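Local coordinates for protein beta-galactosidase/beta-glucuronidase (Faecalibacterium prausnitzii L2-6, PDB 6MVF) that binds flavin mononucleotide and probably hydrolyses beta-glucuronides, as a family 2 glycoside hydrolase of a human gut bacterium, at residues 344-348 / 385-391; 352-358 / 390-396; 252-258 / 269-275; 300-304 / 336-340. One frame throughout, in Å; residues are numbered along the deposited sequence.

From the N terminus, contact 3 comes first: it pairs the two strands of a tightly connected beta hairpin in the beta domain that precedes the TIM barrel. Contact 4 then brings together two loops that follow successive barrel strands, closing the stretch that runs through helix 314-327. Contacts 1 and 2 alternate along the chain and so cross: helix 341-350 meets the turn before strand 391-398, and strand 353-357 pairs with that strand, Ser390 and Ile391 serving both. Pro389 of contact 1 packs on Leu253 and Gly275 of contact 3, joining barrel to beta domain. Contact 4 is tied to contact 1 through Tyr344 and His339, and to contact 2 through Glu357 and His336.

Contact 1 (344-348 / 385-391); sequences YDACD and NYNHPSI. With FMN (flavin mononucleotide), chain G.
Asp348 OD1 is gripped twice by one residue, accepting from Ser390 N at 2.9 Å and from Ser390 OG at 2.8 Å. The backbone donor comes nearly in line with the C-O bond of the carboxylate, whereas the hydroxyl reaches it from above the carboxylate plane. This anchors a TIM-barrel helix, 341-350, to the turns that lead from helix 368-385 into strand 391-398. The short serine suits the turn because its OG, held between its own backbone N and carbonyl carbon (chi1 68°), faces the helix directly.

The second oxygen serves His388. Asp348 OD2 offers its syn lone pair to His388 ND1 at 2.7 Å, with an N-H...O angle of 167°, and it lies in the imidazole plane. Carboxylate and ring are nearly coplanar, so one aspartate fixes both the rotation of the histidine and the start of the strand. With a carboxylate at ND1 and the amide oxygen Gln341 OE1 at NE2, both ring nitrogens face acceptors, which would probably favour a protonated imidazole.

Apolar contacts fill in around these bonds. Tyr344 CB sits over the centre of the imidazole face, 3.5 Å from the centroid of the His388 ring, a CH-pi contact. The phenol ring is itself covered on one face by Ile391 CD1, while Tyr344 OH bonds to the backbone of His339. In the first of the two turns, 385-388, Tyr386, bonded through its hydroxyl to Thr186, belongs to the flavin pocket: its CG lies 3.7 Å from the FMN methyl carbon C7M.

Contact 2 (352-358 / 390-396); sequences FAVWAEI and SILFWGI
Strands 353-357 and 391-396 run parallel, their axes 4.5 Å apart at closest and inclined by 26°, with the register slipping by one residue between the pairs Val354-Ile391 and Trp355-Phe393. At this beta bulge Val354 O receives Leu392 N at 2.9 Å and, more weakly, Phe393 N at 3.4 Å. Beyond it the ladder resumes with Ala356 N to Phe393 O and Gly395 N to Ala356 O.

Side chains alternate between the two faces. Val354, Ala356, Ile391 and Trp394 share one. There Val354 CG1 meets Ile391 CG1 at 4.1 Å, the branched chains crossing at a slant, and the small Ala356 leaves room for the indole of Trp394, whose CZ3 comes within 3.8 Å of Ala356 CB. Trp394 has CG beside its own backbone N (chi1 -57°), so that Ile391 CG2 lies over one face of the indole, toward its rim, while Trp394 NE1 bonds to Asp424.

Trp355, Glu357, Phe393 and Gly395 belong to the other face. Trp355 NE1 donates to Glu357 OE1 at 3.0 Å, which the carboxylate receives on its anti side and out of its plane. Gly395, lacking a side chain, lets the indole pass close, with NE1 4.0 Å from its CA. Glu357 is also held by Arg333 and His336.

The pair is the strand framework of a right-handed beta-alpha-beta unit of the TIM barrel. Helix 341-350 packs on Val354 and Ala356, and the connecting helix 368-385 on Ile391 and Trp394 of the same face; strand 331-334 flanks 353-357, and strand 428-433 continues the sheet beyond 391-398.

Contact 3 (252-258 / 269-275); sequences NLYTVVA and EIYANVG
Tyr254 and Val274, Val256 and Ala272, Ala258 and Ile270 form three antiparallel hydrogen-bonded pairs, each joined by two backbone bonds. The shortest of the six, 2.8 Å, joins Ala258 N to Ile270 O. The longest, 3.0 Å, joins Ile270 N to Ala258 O. Thr255 faces Asn273, and Val257 faces Tyr271, in the non-hydrogen-bonded pairs between them.

The hydrogen-bonded pairs put their side chains on the buried face. Val256 CG2 meets Val274 CG2 at 4.1 Å, and Ala258 CB lies 4.1 Å from Ile270 CG1. Beta-branched valine and isoleucine suit the extended backbone and fill this face well; alanine makes space for its larger neighbour. On the other face Thr255 and Asn273 point the same way side by side, with OG1 and OD1 3.2 Å apart, and Val257 CG2 rests on Tyr271 CB at 4.1 Å. A chi1 of 61° swings the ring of Tyr271 away from the partner strand and out to solvent.

Farther out, Val185 and Ile183 of strand 183-189 cover the valine and isoleucine face, and Ile270 also touches Phe173, the neighbour of the FMN-binding Asp174. Glu269 forms salt bridges with Arg259 and with Lys562 of the second subunit. The paired segments are the arms of a beta hairpin, 265-274 being an outer strand of its sheet, as expected for the immunoglobulin-like sandwich domain of family 2 glycosidases.

Contact 4 (300-304 / 336-340); sequences SRHQD and HYQHS
Tyr337 pushes its phenol between His302 and Gln303, so that its hydroxyl meets both. The OH lies at the edge of the imidazole, near its plane, and is hydrogen-bonded to His302 ND1 at 2.7 Å in an almost straight line; Gln303 N donates to the same oxygen at 3.1 Å. The tyrosine and histidine rings meet rim to rim, with planes 32° apart, neither lying over the other's face. Tyrosine suits the place because it carries a polar tip at the end of a long flat body: the hydroxyl reaches the loop 300-304 while the ring body packs obliquely against Gln303, whose CD comes within 3.4 Å of Tyr337 CE1. A chi1 of 37° stands Tyr337 up over its own main chain, lifting the ring toward that loop.

His336, which follows a cis peptide bond, completes an aromatic cluster. Its ring is steeply tilted to that of His302, at 69°, with CD2 4.0 Å from His302 CE1, and its ND1 is bonded to Glu357.

The other wing pairs Arg301 with His339. The guanidinium brings NH1 to the imidazole edge, a weak bond of 3.2 Å to His339 ND1, while its NH2 forms a salt bridge with Asp320. A water bonded to Gln303 OE1, itself also held by Arg161, and to Ser340 N bridges the two loops.

Both loops follow barrel strands at their C-terminal ends, where TIM-barrel enzymes place their active sites. Because its NE2 is bonded to Ala335 O, purely an acceptor, His339 probably carries a proton there; the weak bond from Arg301 NH1 to ND1 agrees.

Contact 1 (344-348 / 385-391)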
# COMPACT_ATOMS: atom_id res chain seq x y z
N TYR A 344 -6.02 -18.20 14.95
CA TYR A 344 -5.48 -19.48 14.51
C TYR A 344 -4.60 -19.30 13.28
O TYR A 344 -3.50 -19.86 13.22
CB TYR A 344 -6.59 -20.50 14.23
CG TYR A 344 -7.38 -20.90 15.46
CD1 TYR A 344 -6.74 -21.46 16.56
CD2 TYR A 344 -8.75 -20.71 15.52
CE1 TYR A 344 -7.46 -21.80 17.70
CE2 TYR A 344 -9.47 -21.04 16.64
CZ TYR A 344 -8.83 -21.59 17.73
OH TYR A 344 -9.56 -21.93 18.85
N ASP A 345 -5.05 -18.48 12.33
CA ASP A 345 -4.21 -18.14 11.18
C ASP A 345 -2.85 -17.58 11.62
O ASP A 345 -1.80 -18.06 11.16
CB ASP A 345 -4.94 -17.13 10.29
CG ASP A 345 -6.10 -17.74 9.51
OD1 ASP A 345 -6.08 -18.98 9.29
OD2 ASP A 345 -7.03 -16.98 9.11
N ALA A 346 -2.86 -16.58 12.51
CA ALA A 346 -1.62 -16.04 13.05
C ALA A 346 -0.75 -17.11 13.71
O ALA A 346 0.48 -17.05 13.63
CB ALA A 346 -1.90 -14.93 14.05
N CYS A 347 -1.37 -18.11 14.35
CA CYS A 347 -0.57 -19.18 14.95
C CYS A 347 0.04 -20.11 13.90
O CYS A 347 1.21 -20.51 14.03
CB CYS A 347 -1.44 -19.98 15.92
SG CYS A 347 -1.76 -19.02 17.40
N ASP A 348 -0.74 -20.49 12.89
CA ASP A 348 -0.20 -21.26 11.78
C ASP A 348 0.98 -20.55 11.14
O ASP A 348 1.98 -21.18 10.77
CB ASP A 348 -1.30 -21.49 10.72
CG ASP A 348 -2.51 -22.31 11.24
OD1 ASP A 348 -2.38 -23.15 12.16
OD2 ASP A 348 -3.62 -22.12 10.69
N ASN A 385 -11.90 -25.93 12.76
CA ASN A 385 -10.47 -25.70 12.93
C ASN A 385 -9.64 -26.89 12.54
O ASN A 385 -8.43 -26.92 12.84
CB ASN A 385 -10.18 -25.28 14.37
CG ASN A 385 -10.89 -24.01 14.74
OD1 ASN A 385 -10.42 -22.92 14.39
ND2 ASN A 385 -12.05 -24.12 15.38
N TYR A 386 -10.23 -27.87 11.85
CA TYR A 386 -9.52 -29.11 11.56
C TYR A 386 -8.25 -28.89 10.73
O TYR A 386 -7.29 -29.65 10.87
CB TYR A 386 -10.44 -30.09 10.85
CG TYR A 386 -9.79 -31.43 10.61
CD1 TYR A 386 -9.15 -31.71 9.41
CD2 TYR A 386 -9.79 -32.40 11.60
CE1 TYR A 386 -8.55 -32.94 9.20
CE2 TYR A 386 -9.19 -33.63 11.40
CZ TYR A 386 -8.57 -33.90 10.20
OH TYR A 386 -7.97 -35.12 10.00
N ASN A 387 -8.22 -27.87 9.86
CA ASN A 387 -7.08 -27.76 8.95
C ASN A 387 -5.90 -26.97 9.51
O ASN A 387 -4.84 -26.97 8.87
CB ASN A 387 -7.54 -27.16 7.63
CG ASN A 387 -8.57 -28.03 6.95
OD1 ASN A 387 -8.54 -29.27 7.07
ND2 ASN A 387 -9.51 -27.39 6.24
N HIS A 388 -6.03 -26.35 10.68
CA HIS A 388 -4.95 -25.54 11.25
C HIS A 388 -3.79 -26.40 11.74
O HIS A 388 -3.97 -27.19 12.68
CB HIS A 388 -5.48 -24.73 12.41
CG HIS A 388 -6.50 -23.71 12.02
ND1 HIS A 388 -6.18 -22.58 11.29
CD2 HIS A 388 -7.82 -23.64 12.28
CE1 HIS A 388 -7.27 -21.85 11.12
NE2 HIS A 388 -8.28 -22.48 11.70
N PRO A 389 -2.58 -26.29 11.16
CA PRO A 389 -1.46 -27.10 11.68
C PRO A 389 -1.02 -26.69 13.07
O PRO A 389 -0.41 -27.50 13.78
CB PRO A 389 -0.35 -26.89 10.64
CG PRO A 389 -0.66 -25.57 10.00
CD PRO A 389 -2.18 -25.47 10.00
N SER A 390 -1.32 -25.46 13.49
CA SER A 390 -0.86 -25.00 14.80
C SER A 390 -1.60 -25.72 15.92
O SER A 390 -1.07 -25.84 17.03
CB SER A 390 -1.01 -23.48 14.92
OG SER A 390 -2.39 -23.09 14.97
N ILE A 391 -2.81 -26.20 15.68
CA ILE A 391 -3.59 -26.84 16.73
C ILE A 391 -3.07 -28.26 16.92
O ILE A 391 -3.16 -29.09 16.00
CB ILE A 391 -5.10 -26.82 16.42
CG1 ILE A 391 -5.57 -25.37 16.29
CG2 ILE A 391 -5.88 -27.58 17.50
CD1 ILE A 391 -7.06 -25.19 16.04
N1 FMN G . -19.89 -33.67 6.10
C2 FMN G . -20.47 -32.78 5.29
O2 FMN G . -21.52 -33.05 4.70
N3 FMN G . -19.99 -31.57 5.10
C4 FMN G . -18.89 -31.15 5.66
O4 FMN G . -18.45 -30.03 5.47
C4A FMN G . -18.21 -32.06 6.51
N5 FMN G . -17.12 -31.63 7.08
C5A FMN G . -16.43 -32.41 7.89
C6 FMN G . -15.29 -31.93 8.47
C7 FMN G . -14.56 -32.72 9.30
C7M FMN G . -13.33 -32.19 9.92
C8 FMN G . -15.02 -34.07 9.58
C8M FMN G . -14.24 -34.94 10.51
C9 FMN G . -16.17 -34.55 9.00
C9A FMN G . -16.90 -33.77 8.15
N10 FMN G . -18.08 -34.24 7.58
C10 FMN G . -18.76 -33.38 6.73
C1' FMN G . -18.44 -35.62 7.87
C2' FMN G . -19.68 -35.99 8.65
O2' FMN G . -19.21 -35.95 9.97
C3' FMN G . -20.11 -37.43 8.42
O3' FMN G . -19.54 -37.90 7.22
C4' FMN G . -21.60 -37.61 8.24
O4' FMN G . -22.04 -36.56 7.41
C5' FMN G . -22.39 -37.67 9.56
O5' FMN G . -22.95 -36.41 9.88
P FMN G . -23.52 -36.03 11.31
O1P FMN G . -24.59 -35.08 10.96
O2P FMN G . -23.96 -37.34 11.90
O3P FMN G . -22.44 -35.43 12.14

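Contact 2 (352-358 / 390-396)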
# COMPACT_ATOMS: atom_id res chain seq x y z
N PHE A 352 3.19 -21.51 16.53
CA PHE A 352 2.97 -21.85 17.93
C PHE A 352 2.21 -23.16 17.99
O PHE A 352 1.28 -23.38 17.20
CB PHE A 352 2.12 -20.81 18.69
CG PHE A 352 2.71 -19.45 18.74
CD1 PHE A 352 3.75 -19.15 19.60
CD2 PHE A 352 2.17 -18.44 17.96
CE1 PHE A 352 4.28 -17.86 19.67
CE2 PHE A 352 2.69 -17.14 18.03
CZ PHE A 352 3.75 -16.86 18.88
N ALA A 353 2.56 -24.00 18.97
CA ALA A 353 1.76 -25.17 19.31
C ALA A 353 0.51 -24.71 20.07
O ALA A 353 0.64 -24.13 21.15
CB ALA A 353 2.60 -26.14 20.15
N VAL A 354 -0.68 -24.96 19.53
CA VAL A 354 -1.92 -24.40 20.07
C VAL A 354 -2.74 -25.48 20.77
O VAL A 354 -2.96 -26.57 20.22
CB VAL A 354 -2.77 -23.73 18.99
CG1 VAL A 354 -4.16 -23.38 19.54
CG2 VAL A 354 -2.07 -22.49 18.46
N TRP A 355 -3.22 -25.17 21.97
CA TRP A 355 -4.23 -25.93 22.70
C TRP A 355 -5.56 -25.18 22.53
O TRP A 355 -5.71 -24.05 23.01
CB TRP A 355 -3.78 -26.09 24.17
CG TRP A 355 -4.83 -26.40 25.28
CD1 TRP A 355 -6.17 -26.10 25.30
CD2 TRP A 355 -4.55 -27.03 26.55
NE1 TRP A 355 -6.74 -26.52 26.47
CE2 TRP A 355 -5.78 -27.08 27.26
CE3 TRP A 355 -3.39 -27.54 27.15
CZ2 TRP A 355 -5.88 -27.64 28.55
CZ3 TRP A 355 -3.49 -28.10 28.43
CH2 TRP A 355 -4.73 -28.15 29.11
N ALA A 356 -6.50 -25.79 21.82
CA ALA A 356 -7.83 -25.23 21.62
C ALA A 356 -8.86 -25.98 22.47
O ALA A 356 -8.76 -27.20 22.62
CB ALA A 356 -8.24 -25.27 20.15
N GLU A 357 -9.84 -25.25 23.01
CA GLU A 357 -10.81 -25.87 23.91
C GLU A 357 -12.19 -25.23 23.77
O GLU A 357 -12.36 -24.16 23.17
CB GLU A 357 -10.33 -25.78 25.37
CG GLU A 357 -10.36 -24.41 25.95
CD GLU A 357 -9.88 -24.37 27.41
OE1 GLU A 357 -9.12 -25.27 27.82
OE2 GLU A 357 -10.28 -23.45 28.15
N ILE A 358 -13.18 -25.91 24.35
CA ILE A 358 -14.57 -25.45 24.42
C ILE A 358 -14.79 -24.88 25.81
O ILE A 358 -14.04 -25.22 26.73
CB ILE A 358 -15.55 -26.59 24.12
CG1 ILE A 358 -15.32 -27.75 25.11
CG2 ILE A 358 -15.44 -27.06 22.68
CD1 ILE A 358 -16.17 -28.94 24.85
N SER A 390 -1.32 -25.46 13.49
CA SER A 390 -0.86 -25.00 14.80
C SER A 390 -1.60 -25.72 15.92
O SER A 390 -1.07 -25.84 17.03
CB SER A 390 -1.01 -23.48 14.92
OG SER A 390 -2.39 -23.09 14.97
N ILE A 391 -2.81 -26.20 15.68
CA ILE A 391 -3.59 -26.84 16.73
C ILE A 391 -3.07 -28.26 16.92
O ILE A 391 -3.16 -29.09 16.00
CB ILE A 391 -5.10 -26.82 16.42
CG1 ILE A 391 -5.57 -25.37 16.29
CG2 ILE A 391 -5.88 -27.58 17.50
CD1 ILE A 391 -7.06 -25.19 16.04
N LEU A 392 -2.53 -28.55 18.10
CA LEU A 392 -2.04 -29.89 18.41
C LEU A 392 -2.88 -30.62 19.46
O LEU A 392 -2.93 -31.85 19.44
CB LEU A 392 -0.58 -29.84 18.88
CG LEU A 392 0.43 -29.06 18.03
CD1 LEU A 392 1.82 -29.41 18.49
CD2 LEU A 392 0.27 -29.34 16.54
N PHE A 393 -3.58 -29.90 20.33
CA PHE A 393 -4.34 -30.48 21.42
C PHE A 393 -5.75 -29.89 21.47
O PHE A 393 -5.93 -28.67 21.38
CB PHE A 393 -3.61 -30.22 22.74
CG PHE A 393 -2.13 -30.44 22.66
CD1 PHE A 393 -1.58 -31.69 22.95
CD2 PHE A 393 -1.28 -29.40 22.33
CE1 PHE A 393 -0.20 -31.90 22.89
CE2 PHE A 393 0.09 -29.59 22.26
CZ PHE A 393 0.64 -30.85 22.55
N TRP A 394 -6.74 -30.76 21.59
CA TRP A 394 -8.11 -30.37 21.88
C TRP A 394 -8.33 -30.55 23.38
O TRP A 394 -8.09 -31.63 23.92
CB TRP A 394 -9.13 -31.22 21.11
CG TRP A 394 -9.04 -31.25 19.60
CD1 TRP A 394 -8.84 -32.36 18.81
CD2 TRP A 394 -9.18 -30.14 18.70
NE1 TRP A 394 -8.84 -32.01 17.48
CE2 TRP A 394 -9.04 -30.65 17.38
CE3 TRP A 394 -9.40 -28.77 18.87
CZ2 TRP A 394 -9.11 -29.83 16.23
CZ3 TRP A 394 -9.47 -27.94 17.73
CH2 TRP A 394 -9.33 -28.48 16.42
N GLY A 395 -8.81 -29.50 24.05
CA GLY A 395 -9.12 -29.55 25.47
C GLY A 395 -10.62 -29.71 25.68
O GLY A 395 -11.42 -29.01 25.06
N ILE A 396 -11.00 -30.62 26.58
CA ILE A 396 -12.41 -30.96 26.72
C ILE A 396 -13.10 -30.31 27.93
O ILE A 396 -14.34 -30.24 27.94
CB ILE A 396 -12.64 -32.49 26.74
CG1 ILE A 396 -11.98 -33.14 27.96
CG2 ILE A 396 -12.16 -33.15 25.42
CD1 ILE A 396 -12.45 -34.57 28.17

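Contact 3 (252-258 / 269-275)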
# COMPACT_ATOMS: atom_id res chain seq x y z
N ASN A 252 6.40 -23.69 7.99
CA ASN A 252 6.19 -23.79 6.54
C ASN A 252 4.76 -24.22 6.22
O ASN A 252 4.24 -25.17 6.80
CB ASN A 252 7.17 -24.78 5.92
CG ASN A 252 8.62 -24.33 6.05
OD1 ASN A 252 9.01 -23.28 5.53
ND2 ASN A 252 9.43 -25.12 6.74
N LEU A 253 4.12 -23.51 5.30
CA LEU A 253 2.73 -23.77 4.98
C LEU A 253 2.57 -24.14 3.50
O LEU A 253 3.22 -23.55 2.63
CB LEU A 253 1.85 -22.56 5.31
CG LEU A 253 1.76 -22.25 6.79
CD1 LEU A 253 1.07 -20.93 7.05
CD2 LEU A 253 1.01 -23.37 7.48
N TYR A 254 1.73 -25.13 3.24
CA TYR A 254 1.20 -25.40 1.92
C TYR A 254 -0.23 -24.90 1.82
O TYR A 254 -0.90 -24.65 2.83
CB TYR A 254 1.27 -26.90 1.60
CG TYR A 254 2.69 -27.41 1.50
CD1 TYR A 254 3.45 -27.67 2.64
CD2 TYR A 254 3.29 -27.61 0.26
CE1 TYR A 254 4.76 -28.12 2.54
CE2 TYR A 254 4.57 -28.06 0.16
CZ TYR A 254 5.30 -28.32 1.28
OH TYR A 254 6.59 -28.76 1.13
N THR A 255 -0.70 -24.73 0.59
CA THR A 255 -2.06 -24.30 0.32
C THR A 255 -2.75 -25.37 -0.52
O THR A 255 -2.33 -25.65 -1.64
CB THR A 255 -2.09 -22.94 -0.41
OG1 THR A 255 -1.44 -21.96 0.40
CG2 THR A 255 -3.51 -22.51 -0.68
N VAL A 256 -3.80 -25.96 0.03
CA VAL A 256 -4.64 -26.87 -0.73
C VAL A 256 -5.79 -26.08 -1.32
O VAL A 256 -6.52 -25.40 -0.59
CB VAL A 256 -5.14 -28.03 0.14
CG1 VAL A 256 -5.98 -29.00 -0.68
CG2 VAL A 256 -3.95 -28.76 0.77
N VAL A 257 -5.94 -26.12 -2.64
CA VAL A 257 -7.00 -25.43 -3.35
C VAL A 257 -7.92 -26.48 -3.94
O VAL A 257 -7.45 -27.51 -4.45
CB VAL A 257 -6.40 -24.54 -4.46
CG1 VAL A 257 -7.51 -23.87 -5.27
CG2 VAL A 257 -5.44 -23.50 -3.84
N ALA A 258 -9.23 -26.26 -3.84
CA ALA A 258 -10.20 -27.20 -4.39
C ALA A 258 -11.18 -26.44 -5.27
O ALA A 258 -11.77 -25.45 -4.81
CB ALA A 258 -10.96 -27.97 -3.29
N GLU A 269 -14.77 -22.53 -5.51
CA GLU A 269 -13.35 -22.63 -5.16
C GLU A 269 -13.17 -22.32 -3.69
O GLU A 269 -13.58 -21.25 -3.22
CB GLU A 269 -12.52 -21.66 -6.02
CG GLU A 269 -11.04 -21.56 -5.68
CD GLU A 269 -10.32 -20.50 -6.55
OE1 GLU A 269 -9.76 -20.87 -7.62
OE2 GLU A 269 -10.37 -19.29 -6.17
N ILE A 270 -12.57 -23.26 -2.95
CA ILE A 270 -12.21 -23.07 -1.56
C ILE A 270 -10.77 -23.51 -1.36
O ILE A 270 -10.18 -24.22 -2.19
CB ILE A 270 -13.13 -23.85 -0.60
CG1 ILE A 270 -13.03 -25.35 -0.87
CG2 ILE A 270 -14.56 -23.35 -0.71
CD1 ILE A 270 -13.89 -26.18 0.04
N TYR A 271 -10.18 -23.06 -0.26
CA TYR A 271 -8.78 -23.35 -0.03
C TYR A 271 -8.47 -23.38 1.46
O TYR A 271 -9.28 -22.99 2.30
CB TYR A 271 -7.88 -22.34 -0.77
CG TYR A 271 -8.06 -20.91 -0.35
CD1 TYR A 271 -8.85 -20.04 -1.10
CD2 TYR A 271 -7.41 -20.42 0.79
CE1 TYR A 271 -9.01 -18.71 -0.71
CE2 TYR A 271 -7.56 -19.09 1.18
CZ TYR A 271 -8.36 -18.24 0.43
OH TYR A 271 -8.51 -16.93 0.82
N ALA A 272 -7.27 -23.86 1.77
CA ALA A 272 -6.88 -24.12 3.15
C ALA A 272 -5.36 -24.09 3.26
O ALA A 272 -4.66 -24.73 2.46
CB ALA A 272 -7.43 -25.47 3.63
N ASN A 273 -4.85 -23.36 4.24
CA ASN A 273 -3.45 -23.40 4.60
C ASN A 273 -3.22 -24.52 5.61
O ASN A 273 -3.98 -24.65 6.59
CB ASN A 273 -3.00 -22.05 5.16
CG ASN A 273 -3.16 -20.93 4.14
OD1 ASN A 273 -3.29 -21.18 2.94
ND2 ASN A 273 -3.12 -19.69 4.61
N VAL A 274 -2.23 -25.37 5.34
CA VAL A 274 -1.98 -26.54 6.16
C VAL A 274 -0.48 -26.71 6.33
O VAL A 274 0.32 -26.17 5.55
CB VAL A 274 -2.61 -27.82 5.56
CG1 VAL A 274 -4.13 -27.66 5.37
CG2 VAL A 274 -1.92 -28.19 4.26
N GLY A 275 -0.11 -27.46 7.36
CA GLY A 275 1.28 -27.74 7.64
C GLY A 275 1.49 -29.22 7.85
O GLY A 275 0.58 -29.94 8.26

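Contact 4 (300-304 / 336-340)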
# COMPACT_ATOMS: atom_id res chain seq x y z
N SER A 300 -1.17 -18.55 28.04
CA SER A 300 -2.56 -18.53 27.63
C SER A 300 -2.91 -17.12 27.18
O SER A 300 -2.20 -16.16 27.49
CB SER A 300 -3.47 -18.96 28.77
OG SER A 300 -3.23 -20.33 29.11
N ARG A 301 -4.01 -17.01 26.43
CA ARG A 301 -4.41 -15.73 25.84
C ARG A 301 -5.92 -15.67 25.77
O ARG A 301 -6.54 -16.55 25.16
CB ARG A 301 -3.79 -15.57 24.44
CG ARG A 301 -4.07 -14.23 23.73
CD ARG A 301 -5.03 -14.39 22.55
NE ARG A 301 -5.32 -13.10 21.92
CZ ARG A 301 -6.17 -12.91 20.90
NH1 ARG A 301 -6.84 -13.94 20.38
NH2 ARG A 301 -6.34 -11.70 20.39
N HIS A 302 -6.52 -14.65 26.39
CA HIS A 302 -7.94 -14.35 26.24
C HIS A 302 -8.14 -13.41 25.04
O HIS A 302 -7.17 -12.86 24.49
CB HIS A 302 -8.47 -13.74 27.53
CG HIS A 302 -9.17 -14.72 28.42
ND1 HIS A 302 -10.24 -15.47 28.00
CD2 HIS A 302 -8.96 -15.05 29.72
CE1 HIS A 302 -10.65 -16.24 28.99
NE2 HIS A 302 -9.89 -16.00 30.05
N GLN A 303 -9.40 -13.22 24.61
CA GLN A 303 -9.67 -12.54 23.34
C GLN A 303 -10.21 -11.09 23.49
O GLN A 303 -10.96 -10.61 22.65
CB GLN A 303 -10.62 -13.38 22.49
CG GLN A 303 -12.06 -13.38 22.93
CD GLN A 303 -12.95 -14.20 22.00
OE1 GLN A 303 -12.56 -14.56 20.90
NE2 GLN A 303 -14.17 -14.49 22.46
N ASP A 304 -9.78 -10.36 24.52
CA ASP A 304 -10.31 -9.03 24.74
C ASP A 304 -9.17 -8.01 24.76
O ASP A 304 -7.99 -8.36 24.81
CB ASP A 304 -11.15 -8.97 26.04
CG ASP A 304 -10.35 -9.34 27.31
OD1 ASP A 304 -9.17 -9.75 27.23
OD2 ASP A 304 -10.92 -9.20 28.41
N HIS A 336 -10.87 -19.65 26.83
CA HIS A 336 -11.44 -20.93 27.28
C HIS A 336 -12.52 -21.35 26.29
O HIS A 336 -13.56 -21.87 26.68
CB HIS A 336 -12.10 -20.84 28.67
CG HIS A 336 -11.15 -20.78 29.83
ND1 HIS A 336 -10.34 -21.84 30.18
CD2 HIS A 336 -10.94 -19.81 30.75
CE1 HIS A 336 -9.64 -21.51 31.26
NE2 HIS A 336 -9.99 -20.29 31.62
N TYR A 337 -12.29 -21.09 25.01
CA TYR A 337 -13.35 -21.16 24.01
C TYR A 337 -12.67 -21.17 22.65
O TYR A 337 -11.44 -21.12 22.55
CB TYR A 337 -14.32 -19.99 24.18
CG TYR A 337 -13.59 -18.74 24.56
CD1 TYR A 337 -12.85 -18.02 23.61
CD2 TYR A 337 -13.59 -18.28 25.87
CE1 TYR A 337 -12.16 -16.87 23.96
CE2 TYR A 337 -12.89 -17.14 26.24
CZ TYR A 337 -12.18 -16.43 25.28
OH TYR A 337 -11.48 -15.29 25.64
N GLN A 338 -13.47 -21.24 21.61
CA GLN A 338 -12.94 -21.14 20.26
C GLN A 338 -12.54 -19.69 19.98
O GLN A 338 -13.28 -18.75 20.32
CB GLN A 338 -13.98 -21.62 19.25
CG GLN A 338 -13.63 -21.39 17.82
CD GLN A 338 -14.58 -22.12 16.91
OE1 GLN A 338 -15.13 -23.17 17.28
NE2 GLN A 338 -14.80 -21.59 15.72
N HIS A 339 -11.34 -19.49 19.43
CA HIS A 339 -10.89 -18.14 19.13
C HIS A 339 -11.21 -17.76 17.68
O HIS A 339 -11.90 -18.47 16.94
CB HIS A 339 -9.40 -18.00 19.46
CG HIS A 339 -9.12 -17.71 20.90
ND1 HIS A 339 -8.48 -16.56 21.32
CD2 HIS A 339 -9.39 -18.42 22.02
CE1 HIS A 339 -8.37 -16.58 22.63
NE2 HIS A 339 -8.91 -17.69 23.08
N SER A 340 -10.73 -16.58 17.27
CA SER A 340 -10.95 -16.10 15.92
C SER A 340 -10.14 -16.90 14.91
O SER A 340 -8.99 -17.27 15.15
CB SER A 340 -10.57 -14.63 15.83
OG SER A 340 -10.45 -14.22 14.48
O HOH W 1 -9.94 -14.76 19.41